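Local coordinates for prophage MuSo2, 43 kDa tail protein (Shewanella oneidensis, PDB 3CDD) that probably forms part of the contractile-tail baseplate as a trimeric structural protein of the Mu GpP family, at residues Lys14-Trp19 / Ala52-Ile57; Thr40-Gly45 / Asp85-Thr90; Glu142-Ile147 / Ala163-Val168. One frame throughout, in Å; residues are numbered along the deposited sequence.

Contact 1. Residues Lys14-Trp19 / Ala52-Ile57; sequences KIYQGW and AFIEPI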
loop_
_atom_site.group_PDB
_atom_site.type_symbol
_atom_site.label_atom_id
_atom_site.label_comp_id
_atom_site.label_asym_id
_atom_site.label_seq_id
_atom_site.Cartn_x
_atom_site.Cartn_y
_atom_site.Cartn_z
ATOM N N LYS A 14 11.272 -33.787 13.928
ATOM C CA LYS A 14 12.409 -33.653 13.026
ATOM C C LYS A 14 13.273 -32.439 13.377
ATOM O O LYS A 14 12.824 -31.512 14.040
ATOM C CB LYS A 14 11.934 -33.592 11.578
ATOM C CG LYS A 14 11.067 -34.792 11.199
ATOM C CD LYS A 14 10.842 -34.893 9.704
ATOM C CE LYS A 14 9.972 -36.110 9.367
ATOM N NZ LYS A 14 10.617 -37.442 9.632
ATOM N N ILE A 15 14.528 -32.478 12.947
ATOM C CA ILE A 15 15.486 -31.438 13.258
ATOM C C ILE A 15 16.044 -30.918 11.948
ATOM O O ILE A 15 16.469 -31.692 11.076
ATOM C CB ILE A 15 16.613 -31.955 14.200
ATOM C CG1 ILE A 15 16.015 -32.519 15.495
ATOM C CG2 ILE A 15 17.610 -30.845 14.512
ATOM C CD1 ILE A 15 17.038 -33.053 16.496
ATOM N N TYR A 16 16.020 -29.602 11.820
ATOM C CA TYR A 16 16.383 -28.898 10.606
ATOM C C TYR A 16 17.458 -27.868 10.935
ATOM O O TYR A 16 17.215 -26.887 11.632
ATOM C CB TYR A 16 15.169 -28.196 10.009
ATOM C CG TYR A 16 14.038 -29.112 9.572
ATOM C CD1 TYR A 16 13.015 -29.484 10.469
ATOM C CD2 TYR A 16 13.970 -29.583 8.257
ATOM C CE1 TYR A 16 11.956 -30.326 10.062
ATOM C CE2 TYR A 16 12.927 -30.428 7.843
ATOM C CZ TYR A 16 11.925 -30.783 8.747
ATOM O OH TYR A 16 10.908 -31.607 8.315
ATOM N N GLN A 17 18.663 -28.137 10.453
ATOM C CA GLN A 17 19.797 -27.266 10.651
ATOM C C GLN A 17 20.426 -27.075 9.283
ATOM O O GLN A 17 20.257 -27.910 8.391
ATOM C CB GLN A 17 20.792 -27.908 11.635
ATOM C CG GLN A 17 21.897 -26.974 12.123
ATOM C CD GLN A 17 23.161 -27.017 11.249
ATOM O OE1 GLN A 17 23.406 -27.985 10.515
ATOM N NE2 GLN A 17 23.967 -25.962 11.333
ATOM N N GLY A 18 21.146 -25.977 9.112
ATOM C CA GLY A 18 21.878 -25.748 7.876
ATOM C C GLY A 18 21.154 -24.778 6.976
ATOM O O GLY A 18 21.420 -24.722 5.774
ATOM N N TRP A 19 20.237 -24.014 7.568
ATOM C CA TRP A 19 19.490 -22.979 6.868
ATOM C C TRP A 19 20.454 -21.973 6.262
ATOM O O TRP A 19 21.545 -21.743 6.806
ATOM C CB TRP A 19 18.516 -22.293 7.835
ATOM C CG TRP A 19 17.496 -23.257 8.422
ATOM C CD1 TRP A 19 17.591 -23.936 9.612
ATOM C CD2 TRP A 19 16.255 -23.675 7.823
ATOM N NE1 TRP A 19 16.476 -24.735 9.799
ATOM C CE2 TRP A 19 15.640 -24.588 8.718
ATOM C CE3 TRP A 19 15.601 -23.364 6.619
ATOM C CZ2 TRP A 19 14.401 -25.192 8.442
ATOM C CZ3 TRP A 19 14.365 -23.962 6.347
ATOM C CH2 TRP A 19 13.781 -24.864 7.257
ATOM N N ALA A 52 15.086 -33.904 -4.982
ATOM C CA ALA A 52 14.345 -33.524 -3.774
ATOM C C ALA A 52 14.977 -34.171 -2.537
ATOM O O ALA A 52 15.338 -35.344 -2.570
ATOM C CB ALA A 52 12.870 -33.927 -3.900
ATOM N N PHE A 53 15.103 -33.396 -1.460
ATOM C CA PHE A 53 15.937 -33.783 -0.314
ATOM C C PHE A 53 15.165 -33.966 0.996
ATOM O O PHE A 53 15.239 -35.033 1.601
ATOM C CB PHE A 53 17.146 -32.825 -0.136
ATOM C CG PHE A 53 16.778 -31.359 -0.093
ATOM C CD1 PHE A 53 16.867 -30.576 -1.239
ATOM C CD2 PHE A 53 16.363 -30.757 1.100
ATOM C CE1 PHE A 53 16.539 -29.220 -1.201
ATOM C CE2 PHE A 53 16.024 -29.404 1.155
ATOM C CZ PHE A 53 16.112 -28.628 0.005
ATOM N N ILE A 54 14.429 -32.944 1.433
ATOM C CA ILE A 54 13.593 -33.085 2.637
ATOM C C ILE A 54 12.114 -33.210 2.327
ATOM O O ILE A 54 11.616 -32.675 1.332
ATOM C CB ILE A 54 13.775 -31.942 3.683
ATOM C CG1 ILE A 54 13.261 -30.602 3.151
ATOM C CG2 ILE A 54 15.227 -31.846 4.162
ATOM C CD1 ILE A 54 12.383 -29.878 4.136
ATOM N N GLU A 55 11.424 -33.933 3.203
ATOM C CA GLU A 55 9.975 -34.016 3.182
ATOM C C GLU A 55 9.444 -32.659 3.650
ATOM O O GLU A 55 10.033 -32.052 4.542
ATOM C CB GLU A 55 9.523 -35.153 4.109
ATOM C CG GLU A 55 8.036 -35.240 4.341
ATOM C CD GLU A 55 7.577 -36.658 4.554
ATOM O OE1 GLU A 55 7.618 -37.440 3.570
ATOM O OE2 GLU A 55 7.175 -36.989 5.696
ATOM N N PRO A 56 8.373 -32.155 3.013
ATOM C CA PRO A 56 7.825 -30.864 3.429
ATOM C C PRO A 56 7.661 -30.671 4.949
ATOM O O PRO A 56 7.444 -31.626 5.681
ATOM C CB PRO A 56 6.463 -30.825 2.735
ATOM C CG PRO A 56 6.660 -31.620 1.480
ATOM C CD PRO A 56 7.646 -32.711 1.851
ATOM N N ILE A 57 7.822 -29.434 5.406
ATOM C CA ILE A 57 7.389 -29.054 6.733
ATOM C C ILE A 57 5.940 -28.616 6.534
ATOM O O ILE A 57 5.656 -27.693 5.778
ATOM C CB ILE A 57 8.256 -27.910 7.341
ATOM C CG1 ILE A 57 9.746 -28.276 7.270
ATOM C CG2 ILE A 57 7.848 -27.620 8.786
ATOM C CD1 ILE A 57 10.691 -27.173 7.743
#
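Y16 packs its ring against I54 and I57, and W19 adds its rim to I57, so that an irregular loop following strand 34-42 rests on strand 14-16 of the GpP-like N-terminal domain, a member of the phage barrel clan. The contact is a worked example of aromatic side chains holding a loop by CH-pi and apolar packing. Y16 carries the centre. A chi1 of -63° sets its CG anti to the carbonyl carbon and beside the backbone N, directing the ring to the 52-57 loop, where it meets I57 tip to tip: I57 CD1 lies over the centre of one face, 3.9 Å from the centroid of the Y16 ring, while I57 CG1 comes to 3.6 Å from Y16 CZ. I54 CD1 approaches Y16 CE2 obliquely at 3.8 Å. Beyond G18 the chain returns, and W19 NE1 donates to Y16 O at 2.9 Å from above the carbonyl plane, which helps fix the turn of the indole. I57 also packs on V77, W80 and V93, and P56 reaches M312 of the second subunit. I57 CD1 thus serves two rings, completing the contact at the edge of W19, 3.9 Å from CH2.

Contact 2. Residues Thr40-Gly45 / Asp85-Thr90; sequences TYKFLG and DESTIT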
loop_
_atom_site.group_PDB
_atom_site.type_symbol
_atom_site.label_atom_id
_atom_site.label_comp_id
_atom_site.label_asym_id
_atom_site.label_seq_id
_atom_site.Cartn_x
_atom_site.Cartn_y
_atom_site.Cartn_z
ATOM N N THR A 40 18.315 -22.719 0.527
ATOM C CA THR A 40 18.456 -22.682 -0.949
ATOM C C THR A 40 19.608 -23.562 -1.445
ATOM O O THR A 40 20.781 -23.323 -1.134
ATOM C CB THR A 40 18.638 -21.227 -1.455
ATOM O OG1 THR A 40 17.555 -20.426 -0.979
ATOM C CG2 THR A 40 18.715 -21.136 -2.987
ATOM N N TYR A 41 19.265 -24.611 -2.180
ATOM C CA TYR A 41 20.275 -25.439 -2.813
ATOM C C TYR A 41 20.360 -25.133 -4.305
ATOM O O TYR A 41 19.343 -24.928 -4.952
ATOM C CB TYR A 41 19.987 -26.920 -2.593
ATOM C CG TYR A 41 20.407 -27.462 -1.256
ATOM C CD1 TYR A 41 19.622 -27.261 -0.125
ATOM C CD2 TYR A 41 21.589 -28.205 -1.118
ATOM C CE1 TYR A 41 20.000 -27.782 1.131
ATOM C CE2 TYR A 41 21.982 -28.726 0.128
ATOM C CZ TYR A 41 21.167 -28.503 1.245
ATOM O OH TYR A 41 21.525 -28.998 2.484
ATOM N N LYS A 42 21.588 -25.098 -4.819
ATOM C CA LYS A 42 21.867 -25.015 -6.252
ATOM C C LYS A 42 22.466 -26.343 -6.771
ATOM O O LYS A 42 23.422 -26.871 -6.194
ATOM C CB LYS A 42 22.844 -23.875 -6.550
ATOM C CG LYS A 42 22.304 -22.471 -6.345
ATOM C CD LYS A 42 21.110 -22.127 -7.250
ATOM C CE LYS A 42 21.478 -22.167 -8.717
ATOM N NZ LYS A 42 20.267 -22.026 -9.611
ATOM N N PHE A 43 21.897 -26.852 -7.867
ATOM C CA PHE A 43 22.344 -28.084 -8.488
ATOM C C PHE A 43 22.923 -27.795 -9.864
ATOM O O PHE A 43 22.180 -27.558 -10.823
ATOM C CB PHE A 43 21.186 -29.064 -8.585
ATOM C CG PHE A 43 20.588 -29.413 -7.249
ATOM C CD1 PHE A 43 20.995 -30.549 -6.569
ATOM C CD2 PHE A 43 19.646 -28.592 -6.663
ATOM C CE1 PHE A 43 20.453 -30.856 -5.322
ATOM C CE2 PHE A 43 19.103 -28.892 -5.429
ATOM C CZ PHE A 43 19.502 -30.028 -4.764
ATOM N N LEU A 44 24.257 -27.822 -9.959
ATOM C CA LEU A 44 24.955 -27.389 -11.168
ATOM C C LEU A 44 24.836 -28.364 -12.335
ATOM O O LEU A 44 25.084 -27.991 -13.478
ATOM C CB LEU A 44 26.421 -27.062 -10.872
ATOM C CG LEU A 44 26.599 -26.001 -9.785
ATOM C CD1 LEU A 44 27.971 -26.058 -9.256
ATOM C CD2 LEU A 44 26.280 -24.607 -10.280
ATOM N N GLY A 45 24.451 -29.606 -12.041
ATOM C CA GLY A 45 24.098 -30.567 -13.086
ATOM C C GLY A 45 22.723 -30.302 -13.700
ATOM O O GLY A 45 22.280 -31.062 -14.552
ATOM N N ASP A 85 13.574 -24.543 -9.614
ATOM C CA ASP A 85 13.671 -24.542 -11.085
ATOM C C ASP A 85 14.621 -25.659 -11.510
ATOM O O ASP A 85 14.738 -26.665 -10.797
ATOM C CB ASP A 85 14.073 -23.176 -11.644
ATOM C CG ASP A 85 15.374 -22.640 -11.053
ATOM O OD1 ASP A 85 16.324 -23.415 -10.842
ATOM O OD2 ASP A 85 15.449 -21.426 -10.809
ATOM N N GLU A 86 15.313 -25.523 -12.643
ATOM C CA GLU A 86 16.116 -26.659 -13.104
ATOM C C GLU A 86 17.425 -26.837 -12.337
ATOM O O GLU A 86 17.977 -27.926 -12.319
ATOM C CB GLU A 86 16.341 -26.612 -14.605
ATOM C CG GLU A 86 15.114 -27.030 -15.364
ATOM C CD GLU A 86 15.115 -26.516 -16.776
ATOM O OE1 GLU A 86 15.434 -25.319 -16.985
ATOM O OE2 GLU A 86 14.785 -27.311 -17.675
ATOM N N SER A 87 17.869 -25.789 -11.646
ATOM C CA SER A 87 19.128 -25.841 -10.920
ATOM C C SER A 87 19.020 -25.307 -9.476
ATOM O O SER A 87 20.032 -24.973 -8.867
ATOM C CB SER A 87 20.179 -25.052 -11.703
ATOM O OG SER A 87 19.759 -23.716 -11.864
ATOM N N THR A 88 17.795 -25.262 -8.939
ATOM C CA THR A 88 17.496 -24.618 -7.656
ATOM C C THR A 88 16.389 -25.371 -6.950
ATOM O O THR A 88 15.414 -25.771 -7.576
ATOM C CB THR A 88 17.034 -23.135 -7.822
ATOM O OG1 THR A 88 17.840 -22.484 -8.808
ATOM C CG2 THR A 88 17.161 -22.351 -6.522
ATOM N N ILE A 89 16.568 -25.596 -5.657
ATOM C CA ILE A 89 15.455 -25.952 -4.769
ATOM C C ILE A 89 15.536 -25.036 -3.552
ATOM O O ILE A 89 16.568 -24.979 -2.864
ATOM C CB ILE A 89 15.445 -27.438 -4.321
ATOM C CG1 ILE A 89 15.357 -28.371 -5.527
ATOM C CG2 ILE A 89 14.247 -27.712 -3.376
ATOM C CD1 ILE A 89 15.582 -29.874 -5.202
ATOM N N THR A 90 14.453 -24.305 -3.310
ATOM C CA THR A 90 14.363 -23.405 -2.175
ATOM C C THR A 90 13.161 -23.828 -1.363
ATOM O O THR A 90 12.041 -23.906 -1.892
ATOM C CB THR A 90 14.147 -21.958 -2.641
ATOM O OG1 THR A 90 15.147 -21.619 -3.606
ATOM C CG2 THR A 90 14.206 -20.979 -1.483
#
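K42 bends at chi2 (-62°) and again at chi3 (-62°), which draws CD and CE back over S87 and T88 instead of letting the chain extend from the sheet. These residues belong to an antiparallel ladder joining strands 34-42 and 88-97 of the GpP-like N-terminal domain, and they illustrate how a lysine can reinforce the end of a ladder. The segment axes run 4.7 Å apart at 170°. Y41 and I89 form the hydrogen-bonded pair, flanked by the non-hydrogen-bonded pairs T40-T90 and K42-T88, and one rung further F43 N donates to S87 O at 2.8 Å, where the regular strands have given way to loop.

The ammonium group of K42 finds T88 OG1 at 2.6 Å from NZ and S87 OG at 2.9 Å from NZ, with a weak third bond to S87 O. T88 OG1 in turn donates to the syn side of D85 OD1 at 2.7 Å, and the same oxygen accepts from S87 N on its anti side, closing an Asx turn. D85 is therefore a second-shell residue that positions the hydroxyl gripping the lysine; its negative charge, close but short of a salt bridge, probably steadies the ammonium group as well. On the opposite face of the sheet I89 packs on F53 and on I311 of the second subunit. The I89 side chain also runs aslant the F43 side chain, I89 CD1 meeting F43 CE2 at 3.7 Å. T40 and T90 stand side by side on the lysine face, T40 OG1 3.4 Å from T90 CG2.

Contact 3. Residues Glu142-Ile147 / Ala163-Val168; sequences EPFQRI and AKQRGV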
loop_
_atom_site.group_PDB
_atom_site.type_symbol
_atom_site.label_atom_id
_atom_site.label_comp_id
_atom_site.label_asym_id
_atom_site.label_seq_id
_atom_site.Cartn_x
_atom_site.Cartn_y
_atom_site.Cartn_z
ATOM N N GLU A 142 -6.397 -3.095 40.113
ATOM C CA GLU A 142 -7.739 -3.439 40.577
ATOM C C GLU A 142 -8.454 -4.381 39.621
ATOM O O GLU A 142 -8.140 -4.400 38.431
ATOM C CB GLU A 142 -8.590 -2.170 40.781
ATOM C CG GLU A 142 -8.264 -1.377 42.037
ATOM C CD GLU A 142 -8.436 -2.184 43.312
ATOM O OE1 GLU A 142 -9.595 -2.387 43.759
ATOM O OE2 GLU A 142 -7.400 -2.607 43.874
ATOM N N PRO A 143 -9.415 -5.176 40.143
ATOM C CA PRO A 143 -10.335 -5.918 39.277
ATOM C C PRO A 143 -11.158 -4.978 38.382
ATOM O O PRO A 143 -11.270 -3.786 38.688
ATOM C CB PRO A 143 -11.256 -6.646 40.281
ATOM C CG PRO A 143 -11.076 -5.906 41.590
ATOM C CD PRO A 143 -9.645 -5.466 41.569
ATOM N N PHE A 144 -11.699 -5.497 37.279
ATOM C CA PHE A 144 -12.711 -4.773 36.508
ATOM C C PHE A 144 -14.098 -5.242 36.970
ATOM O O PHE A 144 -14.371 -6.458 37.022
ATOM C CB PHE A 144 -12.571 -5.046 35.013
ATOM C CG PHE A 144 -11.226 -4.611 34.409
ATOM C CD1 PHE A 144 -10.100 -5.424 34.509
ATOM C CD2 PHE A 144 -11.113 -3.396 33.727
ATOM C CE1 PHE A 144 -8.875 -5.025 33.953
ATOM C CE2 PHE A 144 -9.899 -2.990 33.171
ATOM C CZ PHE A 144 -8.778 -3.814 33.272
ATOM N N GLN A 145 -14.985 -4.303 37.279
ATOM C CA GLN A 145 -16.311 -4.706 37.753
ATOM C C GLN A 145 -17.067 -5.548 36.723
ATOM O O GLN A 145 -17.520 -6.644 37.038
ATOM C CB GLN A 145 -17.162 -3.522 38.201
ATOM C CG GLN A 145 -18.283 -3.976 39.137
ATOM C CD GLN A 145 -19.617 -3.383 38.785
ATOM O OE1 GLN A 145 -19.726 -2.178 38.553
ATOM N NE2 GLN A 145 -20.659 -4.227 38.756
ATOM N N ARG A 146 -17.187 -5.041 35.498
ATOM C CA ARG A 146 -17.874 -5.756 34.429
ATOM C C ARG A 146 -17.311 -5.424 33.056
ATOM O O ARG A 146 -17.277 -4.259 32.649
ATOM C CB ARG A 146 -19.384 -5.501 34.453
ATOM C CG ARG A 146 -20.151 -6.375 33.471
ATOM C CD ARG A 146 -21.646 -6.158 33.568
ATOM N NE ARG A 146 -22.079 -4.944 32.883
ATOM C CZ ARG A 146 -23.314 -4.738 32.424
ATOM N NH1 ARG A 146 -24.264 -5.671 32.553
ATOM N NH2 ARG A 146 -23.608 -3.587 31.825
ATOM N N ILE A 147 -16.884 -6.482 32.364
ATOM C CA ILE A 147 -16.274 -6.422 31.032
ATOM C C ILE A 147 -17.084 -7.301 30.089
ATOM O O ILE A 147 -17.253 -8.489 30.335
ATOM C CB ILE A 147 -14.798 -6.942 31.055
ATOM C CG1 ILE A 147 -13.914 -6.085 31.969
ATOM C CG2 ILE A 147 -14.201 -7.101 29.623
ATOM C CD1 ILE A 147 -13.756 -4.643 31.538
ATOM N N ALA A 163 -5.373 -4.023 29.420
ATOM C CA ALA A 163 -4.002 -3.636 29.760
ATOM C C ALA A 163 -3.839 -2.113 29.785
ATOM O O ALA A 163 -3.156 -1.554 30.651
ATOM C CB ALA A 163 -3.012 -4.257 28.769
ATOM N N LYS A 164 -4.487 -1.458 28.828
ATOM C CA LYS A 164 -4.338 -0.030 28.615
ATOM C C LYS A 164 -5.004 0.754 29.757
ATOM O O LYS A 164 -4.594 1.862 30.084
ATOM C CB LYS A 164 -4.971 0.329 27.270
ATOM C CG LYS A 164 -4.215 1.340 26.460
ATOM C CD LYS A 164 -5.034 1.780 25.236
ATOM C CE LYS A 164 -5.256 3.307 25.244
ATOM N NZ LYS A 164 -5.821 3.838 23.959
ATOM N N GLN A 165 -6.039 0.170 30.352
ATOM C CA GLN A 165 -6.740 0.768 31.487
ATOM C C GLN A 165 -6.044 0.473 32.821
ATOM O O GLN A 165 -6.516 0.907 33.870
ATOM C CB GLN A 165 -8.198 0.264 31.540
ATOM C CG GLN A 165 -9.046 0.612 30.324
ATOM C CD GLN A 165 -10.362 -0.144 30.279
ATOM O OE1 GLN A 165 -10.581 -0.984 29.406
ATOM N NE2 GLN A 165 -11.242 0.148 31.221
ATOM N N ARG A 166 -4.944 -0.283 32.779
ATOM C CA ARG A 166 -4.165 -0.618 33.979
ATOM C C ARG A 166 -2.701 -0.195 33.876
ATOM O O ARG A 166 -1.899 -0.485 34.772
ATOM C CB ARG A 166 -4.265 -2.117 34.306
ATOM C CG ARG A 166 -5.622 -2.575 34.897
ATOM C CD ARG A 166 -6.035 -1.785 36.143
ATOM N NE ARG A 166 -7.383 -2.141 36.617
ATOM C CZ ARG A 166 -8.501 -1.464 36.342
ATOM N NH1 ARG A 166 -8.468 -0.375 35.584
ATOM N NH2 ARG A 166 -9.664 -1.881 36.836
ATOM N N GLY A 167 -2.363 0.488 32.785
ATOM C CA GLY A 167 -0.990 0.955 32.509
ATOM C C GLY A 167 0.053 -0.139 32.456
ATOM O O GLY A 167 1.182 0.048 32.907
ATOM N N VAL A 168 -0.326 -1.296 31.915
ATOM C CA VAL A 168 0.613 -2.405 31.757
ATOM C C VAL A 168 0.751 -2.797 30.279
ATOM O O VAL A 168 -0.011 -2.335 29.424
ATOM C CB VAL A 168 0.293 -3.633 32.688
ATOM C CG1 VAL A 168 0.141 -3.188 34.152
ATOM C CG2 VAL A 168 -0.935 -4.413 32.232
#
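R166 lays its guanidinium flat on the F144 ring, with centres 4.0 Å apart and planes 9° from parallel, in a stacked cation-pi pair that ties the start of strand 144-148 to the turn leaving helix 155-164 in the gp44-like second domain. NH2 sits over the middle of the ring, and CZ is 3.8 Å from F144 CE2, so the overlap is face to face but displaced toward one side.

The group thus stacks by a face and donates from its edge. NE donates to E142 O at 3.0 Å with a nearly straight bond of 164°, and NH2 reaches P143 O at 3.1 Å, with a weak additional bond to E142 O. Both acceptor oxygens lie in the guanidinium plane, although NH2 meets the P143 carbonyl from above its plane, and together the bonds hold the group's rotation over the ring.

Further out, R166 is bent at chi2 (-55°), which swings CD toward the E142 carbonyl. NH1 turns back to its own segment and donates to Q165 O at 2.9 Å. The carbonyl oxygens around the cation would be expected to stabilise its charge. F144 also touches L162 of helix 155-164, and I147 packs on L158 and L162. The turn carrying R166 is itself held at A163 O, which R166 N and V168 N approach from opposite faces of the carbonyl plane, each at 3.1 Å.

In the fold
Contacts 1 and 2 belong to the same N-terminal domain and interlock along the chain, their segments alternating; they touch where F53 of contact 1 packs on Y41 and I89 of contact 2, and both reach the second subunit. Contact 1 is partly buried and almost wholly apolar, whereas contact 2 lies at the surface and combines ladder bonds with a polar lysine network. Contact 3, in another domain on the opposite side of the chain's centre and about 45 Å from contact 1 between centres, is also a surface contact, yet it joins strand to helix through one arginine and meets no other subunit. The partly buried contact relies on apolar packing; both surface contacts add a hydrogen-bonding cation.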